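Side-chain contacts in type II restriction enzyme NlaIV (Neisseria lactamica, PDB 6QM2), which probably recognises the double-stranded DNA sequence 5'-GGNNCC-3' and cuts it at its centre, leaving blunt ends with terminal 5'-phosphates: residues I160-K165 against E199-Q204; P234-H237 against Y243-K246; D14-E19 against K141-K146. All coordinates share one frame; numbering follows the deposited sequence.

Interaction 1: I160-K165 against E199-Q204; sequences INLQVK and EETVYQ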
loop_
_atom_site.group_PDB
_atom_site.type_symbol
_atom_site.label_atom_id
_atom_site.label_comp_id
_atom_site.label_asym_id
_atom_site.label_seq_id
_atom_site.Cartn_x
_atom_site.Cartn_y
_atom_site.Cartn_z
ATOM N N ILE A 160 29.181 2.143 9.391
ATOM C CA ILE A 160 27.798 2.067 9.901
ATOM C C ILE A 160 26.952 1.156 9.010
ATOM O O ILE A 160 27.232 1.019 7.816
ATOM C CB ILE A 160 27.138 3.472 10.038
ATOM C CG1 ILE A 160 25.853 3.384 10.875
ATOM C CG2 ILE A 160 26.851 4.108 8.675
ATOM C CD1 ILE A 160 25.361 4.712 11.396
ATOM N N ASN A 161 25.933 0.526 9.603
ATOM C CA ASN A 161 25.028 -0.357 8.870
ATOM C C ASN A 161 24.204 0.425 7.857
ATOM O O ASN A 161 23.415 1.291 8.227
ATOM C CB ASN A 161 24.091 -1.116 9.819
ATOM C CG ASN A 161 23.262 -2.174 9.101
ATOM O OD1 ASN A 161 23.716 -2.783 8.128
ATOM N ND2 ASN A 161 22.043 -2.398 9.581
ATOM N N LEU A 162 24.397 0.086 6.583
ATOM C CA LEU A 162 23.815 0.803 5.460
ATOM C C LEU A 162 23.045 -0.122 4.535
ATOM O O LEU A 162 23.174 -1.348 4.588
ATOM C CB LEU A 162 24.922 1.459 4.644
ATOM C CG LEU A 162 25.675 2.598 5.318
ATOM C CD1 LEU A 162 26.983 2.844 4.584
ATOM C CD2 LEU A 162 24.821 3.853 5.374
ATOM N N GLN A 163 22.248 0.513 3.687
ATOM C CA GLN A 163 21.586 -0.112 2.560
ATOM C C GLN A 163 22.435 0.331 1.373
ATOM O O GLN A 163 22.416 1.501 0.991
ATOM C CB GLN A 163 20.127 0.371 2.492
ATOM C CG GLN A 163 19.403 0.343 1.146
ATOM C CD GLN A 163 18.150 1.214 1.159
ATOM O OE1 GLN A 163 17.923 2.013 0.248
ATOM N NE2 GLN A 163 17.341 1.078 2.208
ATOM N N VAL A 164 23.224 -0.598 0.837
ATOM C CA VAL A 164 24.072 -0.332 -0.320
ATOM C C VAL A 164 23.591 -1.201 -1.478
ATOM O O VAL A 164 23.376 -2.403 -1.307
ATOM C CB VAL A 164 25.558 -0.622 -0.016
ATOM C CG1 VAL A 164 26.450 -0.127 -1.153
ATOM C CG2 VAL A 164 25.967 0.018 1.309
ATOM N N LYS A 165 23.417 -0.578 -2.642
ATOM C CA LYS A 165 22.952 -1.246 -3.856
ATOM C C LYS A 165 23.957 -0.941 -4.959
ATOM O O LYS A 165 24.148 0.225 -5.295
ATOM C CB LYS A 165 21.565 -0.723 -4.253
ATOM C CG LYS A 165 20.494 -0.890 -3.176
ATOM C CD LYS A 165 19.218 -0.123 -3.497
ATOM C CE LYS A 165 18.414 -0.796 -4.600
ATOM N NZ LYS A 165 17.157 -0.056 -4.900
ATOM N N GLU A 199 31.235 9.703 10.771
ATOM C CA GLU A 199 32.397 10.433 10.253
ATOM C C GLU A 199 33.164 9.620 9.220
ATOM O O GLU A 199 33.469 10.116 8.137
ATOM C CB GLU A 199 33.355 10.830 11.384
ATOM C CG GLU A 199 34.500 11.743 10.946
ATOM C CD GLU A 199 35.661 11.778 11.928
ATOM O OE1 GLU A 199 35.454 11.529 13.140
ATOM O OE2 GLU A 199 36.791 12.065 11.473
ATOM N N GLU A 200 33.480 8.376 9.567
ATOM C CA GLU A 200 34.276 7.523 8.688
ATOM C C GLU A 200 33.478 7.116 7.456
ATOM O O GLU A 200 34.001 7.155 6.338
ATOM C CB GLU A 200 34.800 6.289 9.437
ATOM C CG GLU A 200 35.858 5.487 8.685
ATOM C CD GLU A 200 37.043 6.322 8.230
ATOM O OE1 GLU A 200 37.446 7.255 8.961
ATOM O OE2 GLU A 200 37.567 6.048 7.133
ATOM N N THR A 201 32.211 6.755 7.662
ATOM C CA THR A 201 31.298 6.444 6.557
ATOM C C THR A 201 31.235 7.566 5.517
ATOM O O THR A 201 31.120 7.290 4.324
ATOM C CB THR A 201 29.872 6.142 7.062
ATOM O OG1 THR A 201 29.927 5.151 8.092
ATOM C CG2 THR A 201 28.987 5.620 5.939
ATOM N N VAL A 202 31.316 8.819 5.968
ATOM C CA VAL A 202 31.352 9.968 5.060
ATOM C C VAL A 202 32.519 9.827 4.075
ATOM O O VAL A 202 32.344 10.038 2.878
ATOM C CB VAL A 202 31.425 11.326 5.822
ATOM C CG1 VAL A 202 31.739 12.482 4.883
ATOM C CG2 VAL A 202 30.113 11.620 6.537
ATOM N N TYR A 203 33.693 9.462 4.587
ATOM C CA TYR A 203 34.885 9.267 3.749
ATOM C C TYR A 203 34.812 8.001 2.895
ATOM O O TYR A 203 35.211 8.020 1.725
ATOM C CB TYR A 203 36.150 9.231 4.611
ATOM C CG TYR A 203 37.411 8.991 3.814
ATOM C CD1 TYR A 203 37.824 9.897 2.841
ATOM C CD2 TYR A 203 38.184 7.853 4.020
ATOM C CE1 TYR A 203 38.978 9.681 2.106
ATOM C CE2 TYR A 203 39.340 7.629 3.289
ATOM C CZ TYR A 203 39.732 8.545 2.333
ATOM O OH TYR A 203 40.876 8.324 1.606
ATOM N N GLN A 204 34.328 6.910 3.496
ATOM C CA GLN A 204 34.162 5.620 2.802
ATOM C C GLN A 204 33.255 5.738 1.582
ATOM O O GLN A 204 33.547 5.179 0.533
ATOM C CB GLN A 204 33.587 4.559 3.750
ATOM C CG GLN A 204 34.549 4.087 4.837
ATOM C CD GLN A 204 33.898 3.154 5.849
ATOM O OE1 GLN A 204 32.672 3.013 5.891
ATOM N NE2 GLN A 204 34.719 2.513 6.680
#
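Ile160 and Thr201 mark the closest approach of the two backbones, their CA atoms 6.5 Å apart. Ile160 sits in the loop that leads into strand 162-165, whereas Thr201 belongs to the last part of helix 191-204. Beyond Leu162 the strand draws away from the helix, which confines the contact to three buried side chains.

Thr201 is the residue that reaches across, its CB directed at segment 160-165. Its two branches divide the work. The methyl CG2, anti to the backbone N, meets Leu162 tip to tip, with Thr201 CG2 3.7 Å from Leu162 CD1. The same methyl lies 3.8 Å from Ile160 CG2, gripped by two aliphatic side chains. The hydroxyl stands beside the backbone N (chi1 -52°), and from there bonds back to the carbonyl oxygen of Ala197 one helical turn earlier; on the Ile160 side, OG1 of Thr201 lies 3.3 Å from Ile160 CG2. The bond to Ala197 satisfies a polar atom inside a largely apolar contact and explains why threonine suits a buried helix position.

Strand 162-165 is an outermost strand of the small antiparallel sheet it forms with 168-172 and 105-106, and the contact fastens the start of this strand to the helix within a PD-(D/E)XK-type nuclease chain. Phe107, at the start of helix 107-116, touches both Leu162 and Thr201 and so extends the apolar patch to a third element.

Ile160 crosses Thr201 at about a right angle. Its longer branch, CG1 and CD1, leads away from the helix, and its short CG2 methyl touches both Thr201 OG1 and Thr201 CG2. A beta-branched residue suits this place, sending arms in two directions. Close by, Gln204 OE1 accepts a hydrogen bond from the backbone N of Ala159.

Interaction 2: P234-H237 against Y243-K246; sequences PRWH and YKKK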
loop_
_atom_site.group_PDB
_atom_site.type_symbol
_atom_site.label_atom_id
_atom_site.label_comp_id
_atom_site.label_asym_id
_atom_site.label_seq_id
_atom_site.Cartn_x
_atom_site.Cartn_y
_atom_site.Cartn_z
ATOM N N PRO A 234 35.903 9.879 18.968
ATOM C CA PRO A 234 37.105 9.068 18.730
ATOM C C PRO A 234 37.300 8.726 17.251
ATOM O O PRO A 234 36.338 8.769 16.481
ATOM C CB PRO A 234 36.845 7.800 19.548
ATOM C CG PRO A 234 35.364 7.713 19.666
ATOM C CD PRO A 234 34.862 9.125 19.695
ATOM N N ARG A 235 38.538 8.420 16.863
ATOM C CA ARG A 235 38.816 7.925 15.511
ATOM C C ARG A 235 38.185 6.545 15.376
ATOM O O ARG A 235 38.241 5.749 16.313
ATOM C CB ARG A 235 40.318 7.845 15.233
ATOM C CG ARG A 235 41.000 9.192 15.034
ATOM C CD ARG A 235 42.375 9.054 14.377
ATOM N NE ARG A 235 43.208 8.015 15.011
ATOM C CZ ARG A 235 43.620 6.863 14.454
ATOM N NH1 ARG A 235 44.368 6.028 15.177
ATOM N NH2 ARG A 235 43.318 6.522 13.196
ATOM N N TRP A 236 37.568 6.274 14.227
ATOM C CA TRP A 236 36.873 4.998 14.006
ATOM C C TRP A 236 37.832 3.811 14.063
ATOM O O TRP A 236 37.491 2.765 14.616
ATOM C CB TRP A 236 36.125 5.002 12.671
ATOM C CG TRP A 236 35.450 3.694 12.352
ATOM C CD1 TRP A 236 35.737 2.854 11.314
ATOM C CD2 TRP A 236 34.388 3.075 13.086
ATOM N NE1 TRP A 236 34.911 1.755 11.348
ATOM C CE2 TRP A 236 34.074 1.865 12.427
ATOM C CE3 TRP A 236 33.664 3.428 14.230
ATOM C CZ2 TRP A 236 33.068 1.002 12.875
ATOM C CZ3 TRP A 236 32.659 2.568 14.679
ATOM C CH2 TRP A 236 32.374 1.368 14.001
ATOM N N HIS A 237 39.027 3.988 13.503
ATOM C CA HIS A 237 40.060 2.950 13.518
ATOM C C HIS A 237 40.360 2.415 14.929
ATOM O O HIS A 237 40.541 1.213 15.104
ATOM C CB HIS A 237 41.347 3.471 12.865
ATOM C CG HIS A 237 42.344 2.399 12.557
ATOM N ND1 HIS A 237 42.276 1.628 11.415
ATOM C CD2 HIS A 237 43.434 1.968 13.238
ATOM C CE1 HIS A 237 43.279 0.770 11.407
ATOM N NE2 HIS A 237 43.998 0.955 12.502
ATOM N N TYR A 243 32.904 -3.195 17.439
ATOM C CA TYR A 243 31.695 -3.323 16.616
ATOM C C TYR A 243 31.797 -4.284 15.413
ATOM O O TYR A 243 30.770 -4.679 14.854
ATOM C CB TYR A 243 31.274 -1.914 16.169
ATOM C CG TYR A 243 31.037 -0.999 17.356
ATOM C CD1 TYR A 243 29.995 -1.252 18.250
ATOM C CD2 TYR A 243 31.873 0.093 17.612
ATOM C CE1 TYR A 243 29.781 -0.441 19.354
ATOM C CE2 TYR A 243 31.661 0.917 18.716
ATOM C CZ TYR A 243 30.611 0.644 19.583
ATOM O OH TYR A 243 30.376 1.443 20.683
ATOM N N LYS A 244 33.018 -4.658 15.025
ATOM C CA LYS A 244 33.247 -5.598 13.922
ATOM C C LYS A 244 33.424 -7.007 14.497
ATOM O O LYS A 244 33.190 -7.225 15.689
ATOM C CB LYS A 244 34.492 -5.179 13.127
ATOM C CG LYS A 244 34.422 -3.790 12.506
ATOM C CD LYS A 244 33.551 -3.735 11.258
ATOM C CE LYS A 244 33.777 -2.420 10.524
ATOM N NZ LYS A 244 32.977 -2.303 9.281
ATOM N N LYS A 245 33.816 -7.955 13.643
ATOM C CA LYS A 245 34.229 -9.295 14.072
ATOM C C LYS A 245 35.745 -9.297 14.293
ATOM O O LYS A 245 36.217 -9.676 15.368
ATOM C CB LYS A 245 33.867 -10.369 13.034
ATOM C CG LYS A 245 32.385 -10.498 12.672
ATOM C CD LYS A 245 31.847 -9.465 11.680
ATOM C CE LYS A 245 32.672 -9.326 10.404
ATOM N NZ LYS A 245 32.066 -8.371 9.435
ATOM N N LYS A 246 36.492 -8.884 13.264
ATOM C CA LYS A 246 37.963 -8.837 13.290
ATOM C C LYS A 246 38.445 -7.482 12.764
ATOM O O LYS A 246 39.347 -7.379 11.931
ATOM C CB LYS A 246 38.555 -9.978 12.446
ATOM C CG LYS A 246 38.214 -11.380 12.944
ATOM C CD LYS A 246 38.073 -12.387 11.808
ATOM C CE LYS A 246 37.170 -13.546 12.197
ATOM N NZ LYS A 246 36.816 -14.375 11.014
ATOM O OXT LYS A 246 37.930 -6.439 13.171
HETATM O O HOH W 1 34.681 0.100 8.703
#
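Trp236 contributes the most surface to this contact, and it meets Tyr243 and Lys244 with the six-membered part of its indole. With CG anti to the backbone N (chi1 177°), the ring swings out from the first turn of helix 236-239 toward the C-terminal tail. Its far corner comes against Tyr243, where Trp236 CH2 and Tyr243 CD2 are 3.9 Å apart. Trp236 CZ3 is equally near that carbon, and the two side chains cross obliquely.

Lys244 arrives at the edge of the indole, near its plane, with its CE 4.2 Å from Trp236 CZ2. A lysine serves here in two ways: its terminal methylene, CE, packs at the edge of the ring while its ammonium group carries on to polar partners. One water accepts a hydrogen bond from Trp236 NE1 at 3.1 Å and another from Lys244 NZ at 3.0 Å, bridging the two donors. Lys244 NZ also bonds to the carbonyl oxygens of Met155 and Trp158, so several acceptors surround its charge.

Tyrosine suits its position for a similar reason: the ring packs with Trp236, and the hydroxyl is bonded to Asp193 and to the backbone N of Glu189. Trp236 in turn touches Ser196 and Glu200 of helix 191-204. The C-terminal tail thus folds back over the short helix 236-239, its tyrosine and lysine side chains packing on the helix's tryptophan.

Interaction 3: D14-E19 against K141-K146; sequences DKLLDE and KDLWLK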
loop_
_atom_site.group_PDB
_atom_site.type_symbol
_atom_site.label_atom_id
_atom_site.label_comp_id
_atom_site.label_asym_id
_atom_site.label_seq_id
_atom_site.Cartn_x
_atom_site.Cartn_y
_atom_site.Cartn_z
ATOM N N ASP A 14 6.217 6.014 29.328
ATOM C CA ASP A 14 5.693 5.458 30.584
ATOM C C ASP A 14 4.167 5.515 30.671
ATOM O O ASP A 14 3.552 4.601 31.223
ATOM C CB ASP A 14 6.302 6.167 31.805
ATOM C CG ASP A 14 7.778 5.845 32.005
ATOM O OD1 ASP A 14 8.173 4.664 31.870
ATOM O OD2 ASP A 14 8.545 6.780 32.321
ATOM N N LYS A 15 3.562 6.574 30.130
ATOM C CA LYS A 15 2.103 6.707 30.142
ATOM C C LYS A 15 1.449 5.615 29.295
ATOM O O LYS A 15 0.526 4.944 29.759
ATOM C CB LYS A 15 1.654 8.098 29.676
ATOM C CG LYS A 15 0.172 8.357 29.901
ATOM C CD LYS A 15 -0.219 9.818 29.730
ATOM C CE LYS A 15 -1.596 10.074 30.333
ATOM N NZ LYS A 15 -2.283 11.257 29.752
ATOM N N LEU A 16 1.938 5.428 28.068
ATOM C CA LEU A 16 1.466 4.341 27.196
ATOM C C LEU A 16 1.618 2.964 27.843
ATOM O O LEU A 16 0.744 2.107 27.713
ATOM C CB LEU A 16 2.215 4.343 25.858
ATOM C CG LEU A 16 1.913 5.481 24.882
ATOM C CD1 LEU A 16 2.948 5.495 23.767
ATOM C CD2 LEU A 16 0.506 5.368 24.313
ATOM N N LEU A 17 2.725 2.763 28.548
ATOM C CA LEU A 17 3.047 1.462 29.125
ATOM C C LEU A 17 2.142 1.124 30.324
ATOM O O LEU A 17 1.628 0.004 30.409
ATOM C CB LEU A 17 4.536 1.408 29.516
ATOM C CG LEU A 17 5.300 0.104 29.279
ATOM C CD1 LEU A 17 5.250 -0.317 27.816
ATOM C CD2 LEU A 17 6.743 0.266 29.733
ATOM N N ASP A 18 1.931 2.098 31.216
ATOM C CA ASP A 18 1.216 1.891 32.496
ATOM C C ASP A 18 -0.254 2.328 32.503
ATOM O O ASP A 18 -1.105 1.643 33.078
ATOM C CB ASP A 18 1.942 2.635 33.622
ATOM C CG ASP A 18 3.424 2.303 33.693
ATOM O OD1 ASP A 18 3.809 1.156 33.373
ATOM O OD2 ASP A 18 4.206 3.197 34.074
ATOM N N GLU A 19 -0.539 3.468 31.876
ATOM C CA GLU A 19 -1.858 4.105 31.937
ATOM C C GLU A 19 -2.772 3.628 30.796
ATOM O O GLU A 19 -3.928 3.273 31.028
ATOM C CB GLU A 19 -1.685 5.630 31.911
ATOM C CG GLU A 19 -2.739 6.419 32.677
ATOM C CD GLU A 19 -2.314 7.854 32.970
ATOM O OE1 GLU A 19 -1.156 8.074 33.400
ATOM O OE2 GLU A 19 -3.147 8.767 32.782
ATOM N N LYS A 141 3.238 -6.078 20.735
ATOM C CA LYS A 141 4.011 -7.075 21.492
ATOM C C LYS A 141 5.142 -6.456 22.315
ATOM O O LYS A 141 5.399 -6.894 23.435
ATOM C CB LYS A 141 4.574 -8.161 20.563
ATOM C CG LYS A 141 3.521 -9.141 20.046
ATOM C CD LYS A 141 4.145 -10.339 19.337
ATOM C CE LYS A 141 4.678 -11.382 20.315
ATOM N NZ LYS A 141 5.754 -12.221 19.717
ATOM N N ASP A 142 5.814 -5.454 21.751
ATOM C CA ASP A 142 6.882 -4.722 22.440
ATOM C C ASP A 142 6.767 -3.216 22.195
ATOM O O ASP A 142 6.202 -2.778 21.189
ATOM C CB ASP A 142 8.252 -5.201 21.951
ATOM C CG ASP A 142 8.628 -6.571 22.488
ATOM O OD1 ASP A 142 8.645 -6.743 23.724
ATOM O OD2 ASP A 142 8.935 -7.469 21.673
ATOM N N LEU A 143 7.299 -2.437 23.135
ATOM C CA LEU A 143 7.442 -0.988 22.979
ATOM C C LEU A 143 8.804 -0.566 23.522
ATOM O O LEU A 143 9.226 -1.040 24.580
ATOM C CB LEU A 143 6.323 -0.240 23.709
ATOM C CG LEU A 143 6.186 1.255 23.384
ATOM C CD1 LEU A 143 5.625 1.469 21.986
ATOM C CD2 LEU A 143 5.308 1.969 24.402
ATOM N N TRP A 144 9.485 0.313 22.789
ATOM C CA TRP A 144 10.801 0.820 23.182
ATOM C C TRP A 144 10.875 2.336 23.057
ATOM O O TRP A 144 10.189 2.933 22.222
ATOM C CB TRP A 144 11.897 0.235 22.293
ATOM C CG TRP A 144 12.104 -1.243 22.383
ATOM C CD1 TRP A 144 12.867 -1.911 23.298
ATOM C CD2 TRP A 144 11.588 -2.236 21.489
ATOM N NE1 TRP A 144 12.845 -3.260 23.039
ATOM C CE2 TRP A 144 12.067 -3.488 21.935
ATOM C CE3 TRP A 144 10.759 -2.190 20.359
ATOM C CZ2 TRP A 144 11.744 -4.687 21.290
ATOM C CZ3 TRP A 144 10.439 -3.384 19.715
ATOM C CH2 TRP A 144 10.934 -4.614 20.182
ATOM N N LEU A 145 11.715 2.939 23.899
ATOM C CA LEU A 145 12.154 4.327 23.740
ATOM C C LEU A 145 13.675 4.307 23.701
ATOM O O LEU A 145 14.320 3.997 24.706
ATOM C CB LEU A 145 11.652 5.207 24.889
ATOM C CG LEU A 145 11.848 6.719 24.699
ATOM C CD1 LEU A 145 10.943 7.264 23.601
ATOM C CD2 LEU A 145 11.600 7.456 26.003
ATOM N N LYS A 146 14.240 4.608 22.533
ATOM C CA LYS A 146 15.682 4.489 22.306
ATOM C C LYS A 146 16.233 5.708 21.565
ATOM O O LYS A 146 15.484 6.441 20.915
ATOM C CB LYS A 146 15.979 3.221 21.494
ATOM C CG LYS A 146 15.570 1.907 22.157
ATOM C CD LYS A 146 16.686 1.330 23.017
ATOM C CE LYS A 146 16.143 0.422 24.109
ATOM N NZ LYS A 146 17.244 -0.202 24.888
#
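Helix 9-18 packs against the last strand, 138-147, of the mixed central sheet, and meets that strand through Leu16, Leu17 and Leu143. The CA atoms of Leu17 and Leu143 are 7.9 Å apart, a spacing that side chains alone bridge.

Leu143 carries the strand's share. Its CG stands anti to the backbone N (chi1 -168°), which extends the branch from the sheet toward the helix, and the single methyl CD2 touches both helical leucines. Leu143 CD2 is 4.1 Å from Leu17 CD1, the two side chains lying alongside and running oppositely. The same methyl lies 4.2 Å from CB of Leu16.

A mixed sheet with helices packed on it is the core of PD-(D/E)XK nucleases, the clan to which this family belongs, and strand 138-147 is an outermost strand of that sheet within the chain. Leucine suits position 143 because its side chain enters an apolar layer also formed by Phe13 of helix 9-18, Ile22 and Phe128.

Leu16 directs its CB toward the strand, and that carbon makes its closest approach to Leu143 CD2, with Leu16 CD1 scarcely farther. Leu16 also packs on Trp53, Leu54 and Trp57 of helix 44-60 and on Leu126 of strand 124-132, so it lies where two helices and the sheet come together. Leu17 is less buried and also touches Leu23.

In the fold
From the N terminus, interaction 3 opens first: 121 residues, including most of the central sheet, separate helix segment 14-19 from strand segment 141-146, which closes the loop. Interaction 1 follows, joining strand 162-165 to helix 191-204 across 33 residues, and interaction 2 closes a short loop of five residues at the C terminus. The three are in series, neither nested nor crossed. Interactions 1 and 2 are neighbours, with centres 13 Å apart, and touch where Glu200 CG packs 3.7 Å from Trp236 CD1; helix 191-204 thus joins small sheet and tail. Interaction 3, its centre about 32 Å from that of interaction 1, joins helix 9-18 to the central sheet on the opposite side of the chain's centre.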